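Local atomic coordinates of RavO (Legionella pneumophila subsp. pneumophila, PDB entry 6DM4), a protein that binds a phosphotyrosine peptide of human Shc1 through the SH2 domain described here, one part of a longer Legionella protein. Residues A[38-42]-A[105-110]; A[53-59]-A[71-77]. All coordinates share one frame; numbering follows the deposited sequence. Where two conformers were deposited one is given.

Contact 1. Residues A[38-42]-A[105-110]. With SO4 (sulfate ion), chain H.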
loop_
_atom_site.group_PDB
_atom_site.type_symbol
_atom_site.label_atom_id
_atom_site.label_comp_id
_atom_site.label_asym_id
_atom_site.label_seq_id
_atom_site.Cartn_x
_atom_site.Cartn_y
_atom_site.Cartn_z
ATOM N N GLU A 38 9.506 -17.631 1.441
ATOM C CA GLU A 38 8.537 -18.593 0.924
ATOM C C GLU A 38 7.769 -18.024 -0.262
ATOM O O GLU A 38 7.437 -18.758 -1.199
ATOM C CB GLU A 38 7.575 -19.037 2.027
ATOM C CG GLU A 38 8.166 -20.053 3.001
ATOM C CD GLU A 38 8.594 -21.352 2.327
ATOM O OE1 GLU A 38 7.904 -21.807 1.387
ATOM O OE2 GLU A 38 9.629 -21.920 2.742
ATOM N N PHE A 39 7.465 -16.730 -0.240
ATOM C CA PHE A 39 6.836 -16.095 -1.391
ATOM C C PHE A 39 7.037 -14.595 -1.288
ATOM O O PHE A 39 7.396 -14.071 -0.233
ATOM C CB PHE A 39 5.336 -16.429 -1.493
ATOM C CG PHE A 39 4.488 -15.811 -0.409
ATOM C CD1 PHE A 39 4.309 -16.458 0.806
ATOM C CD2 PHE A 39 3.852 -14.595 -0.614
ATOM C CE1 PHE A 39 3.518 -15.893 1.804
ATOM C CE2 PHE A 39 3.061 -14.020 0.384
ATOM C CZ PHE A 39 2.897 -14.671 1.591
ATOM N N ILE A 40 6.809 -13.909 -2.407
ATOM C CA ILE A 40 6.705 -12.457 -2.402
ATOM C C ILE A 40 5.384 -12.042 -3.028
ATOM O O ILE A 40 4.758 -12.787 -3.785
ATOM C CB ILE A 40 7.869 -11.777 -3.141
ATOM C CG1 ILE A 40 7.885 -12.181 -4.624
ATOM C CG2 ILE A 40 9.159 -12.095 -2.440
ATOM C CD1 ILE A 40 8.932 -11.442 -5.462
ATOM N N LEU A 41 4.974 -10.826 -2.702
ATOM C CA LEU A 41 3.917 -10.120 -3.402
ATOM C C LEU A 41 4.530 -8.935 -4.136
ATOM O O LEU A 41 5.556 -8.386 -3.717
ATOM C CB LEU A 41 2.835 -9.643 -2.433
ATOM C CG LEU A 41 2.116 -10.764 -1.684
ATOM C CD1 LEU A 41 1.220 -10.202 -0.611
ATOM C CD2 LEU A 41 1.309 -11.595 -2.656
ATOM N N ARG A 42 3.911 -8.553 -5.248
ATOM C CA ARG A 42 4.510 -7.527 -6.087
ATOM C C ARG A 42 3.427 -6.878 -6.924
ATOM O O ARG A 42 2.326 -7.414 -7.079
ATOM C CB ARG A 42 5.602 -8.103 -7.001
ATOM C CG ARG A 42 5.138 -9.292 -7.821
ATOM C CD ARG A 42 6.261 -9.864 -8.661
ATOM N NE ARG A 42 5.843 -11.043 -9.413
ATOM C CZ ARG A 42 5.133 -10.996 -10.534
ATOM N NH1 ARG A 42 4.764 -9.822 -11.033
ATOM N NH2 ARG A 42 4.801 -12.118 -11.165
ATOM N N LEU A 105 -4.155 -14.499 1.715
ATOM C CA LEU A 105 -3.210 -14.682 0.619
ATOM C C LEU A 105 -2.133 -15.693 0.982
ATOM O O LEU A 105 -1.766 -16.539 0.158
ATOM C CB LEU A 105 -2.588 -13.336 0.247
ATOM C CG LEU A 105 -3.498 -12.399 -0.546
ATOM C CD1 LEU A 105 -2.902 -10.995 -0.609
ATOM C CD2 LEU A 105 -3.743 -12.959 -1.943
ATOM N N THR A 106 -1.638 -15.641 2.221
ATOM C CA THR A 106 -0.615 -16.589 2.649
ATOM C C THR A 106 -1.099 -18.028 2.494
ATOM O O THR A 106 -0.364 -18.893 2.001
ATOM C CB THR A 106 -0.208 -16.308 4.094
ATOM O OG1 THR A 106 0.398 -15.011 4.170
ATOM C CG2 THR A 106 0.789 -17.350 4.581
ATOM N N GLN A 107 -2.342 -18.300 2.898
ATOM C CA GLN A 107 -2.878 -19.649 2.748
ATOM C C GLN A 107 -3.056 -20.023 1.282
ATOM O O GLN A 107 -2.735 -21.145 0.883
ATOM C CB GLN A 107 -4.206 -19.778 3.498
ATOM C CG GLN A 107 -4.052 -19.721 5.003
ATOM C CD GLN A 107 -3.141 -20.815 5.523
ATOM O OE1 GLN A 107 -3.266 -21.976 5.135
ATOM N NE2 GLN A 107 -2.227 -20.452 6.415
ATOM N N HIS A 108 -3.566 -19.102 0.463
ATOM C CA HIS A 108 -3.782 -19.404 -0.951
ATOM C C HIS A 108 -2.463 -19.665 -1.665
ATOM O O HIS A 108 -2.381 -20.540 -2.536
ATOM C CB HIS A 108 -4.535 -18.253 -1.622
ATOM C CG HIS A 108 -5.077 -18.585 -2.978
ATOM N ND1 HIS A 108 -4.350 -18.407 -4.135
ATOM C CD2 HIS A 108 -6.284 -19.063 -3.363
ATOM C CE1 HIS A 108 -5.080 -18.772 -5.174
ATOM N NE2 HIS A 108 -6.259 -19.174 -4.732
ATOM N N ILE A 109 -1.418 -18.916 -1.306
ATOM C CA ILE A 109 -0.131 -19.041 -1.982
ATOM C C ILE A 109 0.629 -20.269 -1.494
ATOM O O ILE A 109 1.151 -21.050 -2.296
ATOM C CB ILE A 109 0.696 -17.755 -1.788
ATOM C CG1 ILE A 109 0.042 -16.583 -2.514
ATOM C CG2 ILE A 109 2.118 -17.948 -2.309
ATOM C CD1 ILE A 109 0.328 -15.228 -1.890
ATOM N N THR A 110 0.730 -20.448 -0.173
ATOM C CA THR A 110 1.558 -21.534 0.344
ATOM C C THR A 110 0.927 -22.896 0.090
ATOM O O THR A 110 1.643 -23.866 -0.180
ATOM C CB THR A 110 1.832 -21.347 1.836
ATOM O OG1 THR A 110 0.600 -21.327 2.555
ATOM C CG2 THR A 110 2.588 -20.043 2.086
HETATM S S SO4 H . 8.852 -16.008 4.515
HETATM O O1 SO4 H . 9.870 -14.995 4.790
HETATM O O2 SO4 H . 9.495 -17.301 4.292
HETATM O O3 SO4 H . 8.098 -15.627 3.324
HETATM O O4 SO4 H . 7.949 -16.121 5.656
#
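Phe39 and Leu41 lay their side chains on helix 101-119, the C-terminal helix that packs against one face of the central antiparallel sheet of this SH2 domain. The contact is apolar, with no hydrogen bond between the two segments. Ile109 covers one face of the Phe39 ring with both branches: CG2 lies 3.7 Å from Phe39 CG, and CD1 lies along the CD2-CE2 flank, 3.8 Å from Phe39 CE2. His17 stacks on the same ring. With chi1 at 69°, the ring sits between the backbone N and the carbonyl carbon, which turns it toward the helix. Beyond it, Leu41 CD2 meets Ile109 CD1 at 3.8 Å, and Leu41 CD1 makes a looser touch on Leu105 CD1 at 4.2 Å.

The polar contacts belong to each side separately. At the edge of the Phe39 ring stands Thr106 OG1, whose hydrogen-bond partner is Met102 O, one turn earlier in the helix. A sulfate, probably from the crystallisation liquor, takes the N-H of Glu38 and is also held by Arg16 NH2. One turn of the helix is doubly tied: Thr106 O accepts from Thr110 N and, from the opposite face of its carbonyl plane, from Thr110 OG1 at 2.7 Å.

Contact 2. Residues A[53-59]-A[71-77]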
loop_
_atom_site.group_PDB
_atom_site.type_symbol
_atom_site.label_atom_id
_atom_site.label_comp_id
_atom_site.label_asym_id
_atom_site.label_seq_id
_atom_site.Cartn_x
_atom_site.Cartn_y
_atom_site.Cartn_z
ATOM N N ASN A 53 -9.461 -0.661 -15.789
ATOM C CA ASN A 53 -9.528 -0.198 -14.404
ATOM C C ASN A 53 -10.776 -0.706 -13.682
ATOM O O ASN A 53 -11.622 0.062 -13.220
ATOM C CB ASN A 53 -9.448 1.330 -14.346
ATOM C CG ASN A 53 -8.888 1.833 -13.029
ATOM O OD1 ASN A 53 -9.633 2.265 -12.147
ATOM N ND2 ASN A 53 -7.568 1.780 -12.887
ATOM N N LYS A 54 -10.879 -2.029 -13.584
ATOM C CA LYS A 54 -11.849 -2.646 -12.690
ATOM C C LYS A 54 -11.204 -3.285 -11.472
ATOM O O LYS A 54 -11.842 -3.368 -10.420
ATOM C CB LYS A 54 -12.683 -3.699 -13.436
ATOM C CG LYS A 54 -13.798 -4.313 -12.592
ATOM C CD LYS A 54 -14.867 -4.990 -13.436
ATOM C CE LYS A 54 -15.653 -6.004 -12.612
ATOM N NZ LYS A 54 -16.033 -5.467 -11.272
ATOM N N TYR A 55 -9.951 -3.715 -11.582
ATOM C CA TYR A 55 -9.217 -4.282 -10.465
ATOM C C TYR A 55 -7.882 -3.573 -10.311
ATOM O O TYR A 55 -7.328 -3.036 -11.274
ATOM C CB TYR A 55 -8.946 -5.782 -10.649
ATOM C CG TYR A 55 -10.173 -6.635 -10.844
ATOM C CD1 TYR A 55 -10.689 -6.862 -12.113
ATOM C CD2 TYR A 55 -10.803 -7.230 -9.764
ATOM C CE1 TYR A 55 -11.810 -7.647 -12.298
ATOM C CE2 TYR A 55 -11.929 -8.017 -9.938
ATOM C CZ TYR A 55 -12.427 -8.223 -11.206
ATOM O OH TYR A 55 -13.546 -9.007 -11.379
ATOM N N VAL A 56 -7.370 -3.580 -9.090
ATOM C CA VAL A 56 -5.944 -3.385 -8.849
ATOM C C VAL A 56 -5.319 -4.767 -8.751
ATOM O O VAL A 56 -5.801 -5.620 -7.996
ATOM C CB VAL A 56 -5.698 -2.566 -7.572
ATOM C CG1 VAL A 56 -4.210 -2.526 -7.238
ATOM C CG2 VAL A 56 -6.245 -1.156 -7.736
ATOM N N PHE A 57 -4.260 -5.000 -9.520
ATOM C CA PHE A 57 -3.705 -6.336 -9.680
ATOM C C PHE A 57 -2.446 -6.492 -8.835
ATOM O O PHE A 57 -1.556 -5.635 -8.866
ATOM C CB PHE A 57 -3.396 -6.620 -11.150
ATOM C CG PHE A 57 -4.615 -6.648 -12.034
ATOM C CD1 PHE A 57 -5.358 -7.805 -12.173
ATOM C CD2 PHE A 57 -5.004 -5.519 -12.740
ATOM C CE1 PHE A 57 -6.478 -7.835 -12.996
ATOM C CE2 PHE A 57 -6.116 -5.544 -13.559
ATOM C CZ PHE A 57 -6.856 -6.702 -13.686
ATOM N N ILE A 58 -2.382 -7.589 -8.087
ATOM C CA ILE A 58 -1.231 -7.938 -7.263
ATOM C C ILE A 58 -0.835 -9.364 -7.603
ATOM O O ILE A 58 -1.691 -10.254 -7.638
ATOM C CB ILE A 58 -1.541 -7.819 -5.759
ATOM C CG1 ILE A 58 -2.116 -6.440 -5.429
ATOM C CG2 ILE A 58 -0.284 -8.105 -4.942
ATOM C CD1 ILE A 58 -1.167 -5.314 -5.695
ATOM N N ALA A 59 0.454 -9.588 -7.849
ATOM C CA ALA A 59 0.939 -10.925 -8.140
ATOM C C ALA A 59 1.715 -11.477 -6.954
ATOM O O ALA A 59 2.388 -10.740 -6.230
ATOM C CB ALA A 59 1.831 -10.944 -9.390
ATOM N N ILE A 71 1.128 -16.220 -9.175
ATOM C CA ILE A 71 -0.331 -16.214 -9.103
ATOM C C ILE A 71 -0.775 -14.763 -9.180
ATOM O O ILE A 71 -0.211 -13.905 -8.495
ATOM C CB ILE A 71 -0.850 -16.855 -7.802
ATOM C CG1 ILE A 71 -0.246 -18.238 -7.580
ATOM C CG2 ILE A 71 -2.379 -16.932 -7.811
ATOM C CD1 ILE A 71 -0.476 -18.757 -6.175
ATOM N N ARG A 72 -1.777 -14.479 -10.005
ATOM C CA ARG A 72 -2.276 -13.115 -10.132
ATOM C C ARG A 72 -3.557 -12.946 -9.325
ATOM O O ARG A 72 -4.470 -13.772 -9.421
ATOM C CB ARG A 72 -2.521 -12.742 -11.593
ATOM C CG ARG A 72 -2.920 -11.282 -11.758
ATOM C CD ARG A 72 -3.218 -10.941 -13.197
ATOM N NE ARG A 72 -2.030 -11.066 -14.034
ATOM C CZ ARG A 72 -2.063 -11.107 -15.361
ATOM N NH1 ARG A 72 -3.227 -11.033 -15.992
ATOM N NH2 ARG A 72 -0.936 -11.223 -16.058
ATOM N N TYR A 73 -3.617 -11.872 -8.537
ATOM C CA TYR A 73 -4.788 -11.530 -7.742
ATOM C C TYR A 73 -5.312 -10.162 -8.154
ATOM O O TYR A 73 -4.570 -9.325 -8.677
ATOM C CB TYR A 73 -4.466 -11.526 -6.240
ATOM C CG TYR A 73 -4.027 -12.876 -5.730
ATOM C CD1 TYR A 73 -4.955 -13.872 -5.446
ATOM C CD2 TYR A 73 -2.685 -13.159 -5.544
ATOM C CE1 TYR A 73 -4.553 -15.107 -4.985
ATOM C CE2 TYR A 73 -2.272 -14.390 -5.089
ATOM C CZ TYR A 73 -3.202 -15.360 -4.815
ATOM O OH TYR A 73 -2.777 -16.587 -4.362
ATOM N N GLY A 74 -6.595 -9.940 -7.904
ATOM C CA GLY A 74 -7.216 -8.664 -8.206
ATOM C C GLY A 74 -8.103 -8.215 -7.065
ATOM O O GLY A 74 -8.729 -9.027 -6.382
ATOM N N ILE A 75 -8.146 -6.898 -6.864
ATOM C CA ILE A 75 -9.012 -6.261 -5.878
ATOM C C ILE A 75 -9.938 -5.305 -6.615
ATOM O O ILE A 75 -9.466 -4.423 -7.342
ATOM C CB ILE A 75 -8.203 -5.501 -4.808
ATOM C CG1 ILE A 75 -7.088 -6.376 -4.237
ATOM C CG2 ILE A 75 -9.124 -4.991 -3.696
ATOM C CD1 ILE A 75 -6.012 -5.574 -3.510
ATOM N N ASN A 76 -11.247 -5.460 -6.422
ATOM C CA ASN A 76 -12.179 -4.586 -7.115
ATOM C C ASN A 76 -12.430 -3.323 -6.289
ATOM O O ASN A 76 -11.917 -3.168 -5.180
ATOM C CB ASN A 76 -13.473 -5.333 -7.472
ATOM C CG ASN A 76 -14.355 -5.677 -6.264
ATOM O OD1 ASN A 76 -14.235 -5.113 -5.176
ATOM N ND2 ASN A 76 -15.276 -6.607 -6.481
ATOM N N LYS A 77 -13.243 -2.413 -6.841
ATOM C CA LYS A 77 -13.442 -1.100 -6.226
ATOM C C LYS A 77 -14.042 -1.200 -4.828
ATOM O O LYS A 77 -13.800 -0.325 -3.988
ATOM C CB LYS A 77 -14.339 -0.228 -7.108
ATOM C CG LYS A 77 -13.840 -0.022 -8.529
ATOM C CD LYS A 77 -12.682 0.960 -8.579
ATOM C CE LYS A 77 -11.571 0.455 -9.487
ATOM N NZ LYS A 77 -10.744 1.571 -10.028
HETATM O O HOH W 1 -15.719 -7.468 -9.235
HETATM O O HOH W 2 -14.370 -2.969 -9.413
#
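Val56 and Ile58 pair with Ile75 and Tyr73 in the antiparallel hairpin of strands 55-64 and 67-76, the centre of the SH2 sheet. Both are hydrogen-bonded pairs, so four backbone N-H groups and four carbonyls are satisfied across the strands. Val56 N gives to Ile75 O and Ile75 N to Val56 O, each at 2.9 Å. In the next such pair the two bonds differ: Tyr73 N meets Ile58 O at 2.7 Å, nearly along the C=O axis, whereas Ile58 N stands above the carbonyl plane of Tyr73 O. Between them, Gly74 faces Phe57 in a non-hydrogen-bonded pair, and its CA-H points to Val56 O.

Side-chain polar groups find their partners mostly beyond the strands. Arg72 NH2 bonds the modified side chain of the bound peptide, against which Ala59 also packs; the arginine's CD rests 3.9 Å from Phe57 CD1. Tyr73 OH probably bonds His108 ND1, though the very short distance and the histidine's two conformers make this doubtful. Asn76 OD1 takes the N-H of Glu80.

Waters bridge the segments where regular pairing stops. One accepts from Asn76 ND2 and poorly ordered Lys54 NZ, with a weak link to Tyr55 OH. Lys77 NZ bonds Tyr6 OH of the second subunit, and approaches poorly ordered Asn53 doubtfully closely. A second water donates to Lys54 O and accepts from Lys77 N at 2.9 Å.

From the N terminus, the chain passes helices 4-13 and 25-34 before reaching 38-42, the first half of contact 1, which starts the sheet. After helix 46-49 the hairpin follows, and contact 2 closes it when 71-77 returns beside 53-59, most of the residues between being strand. Strands 81-84 and 91-94 then complete the sheet, and only at 105-110 does helix 101-119 close contact 1, so the smaller loop lies wholly within the larger. Contact 2 thus joins two central strands, while contact 1 fastens the first strand to the last helix. They meet directly: Arg42 N pairs with Ala59 O across neighbouring strands, and Tyr73 OH packs against Ile109 CG1 on the helix.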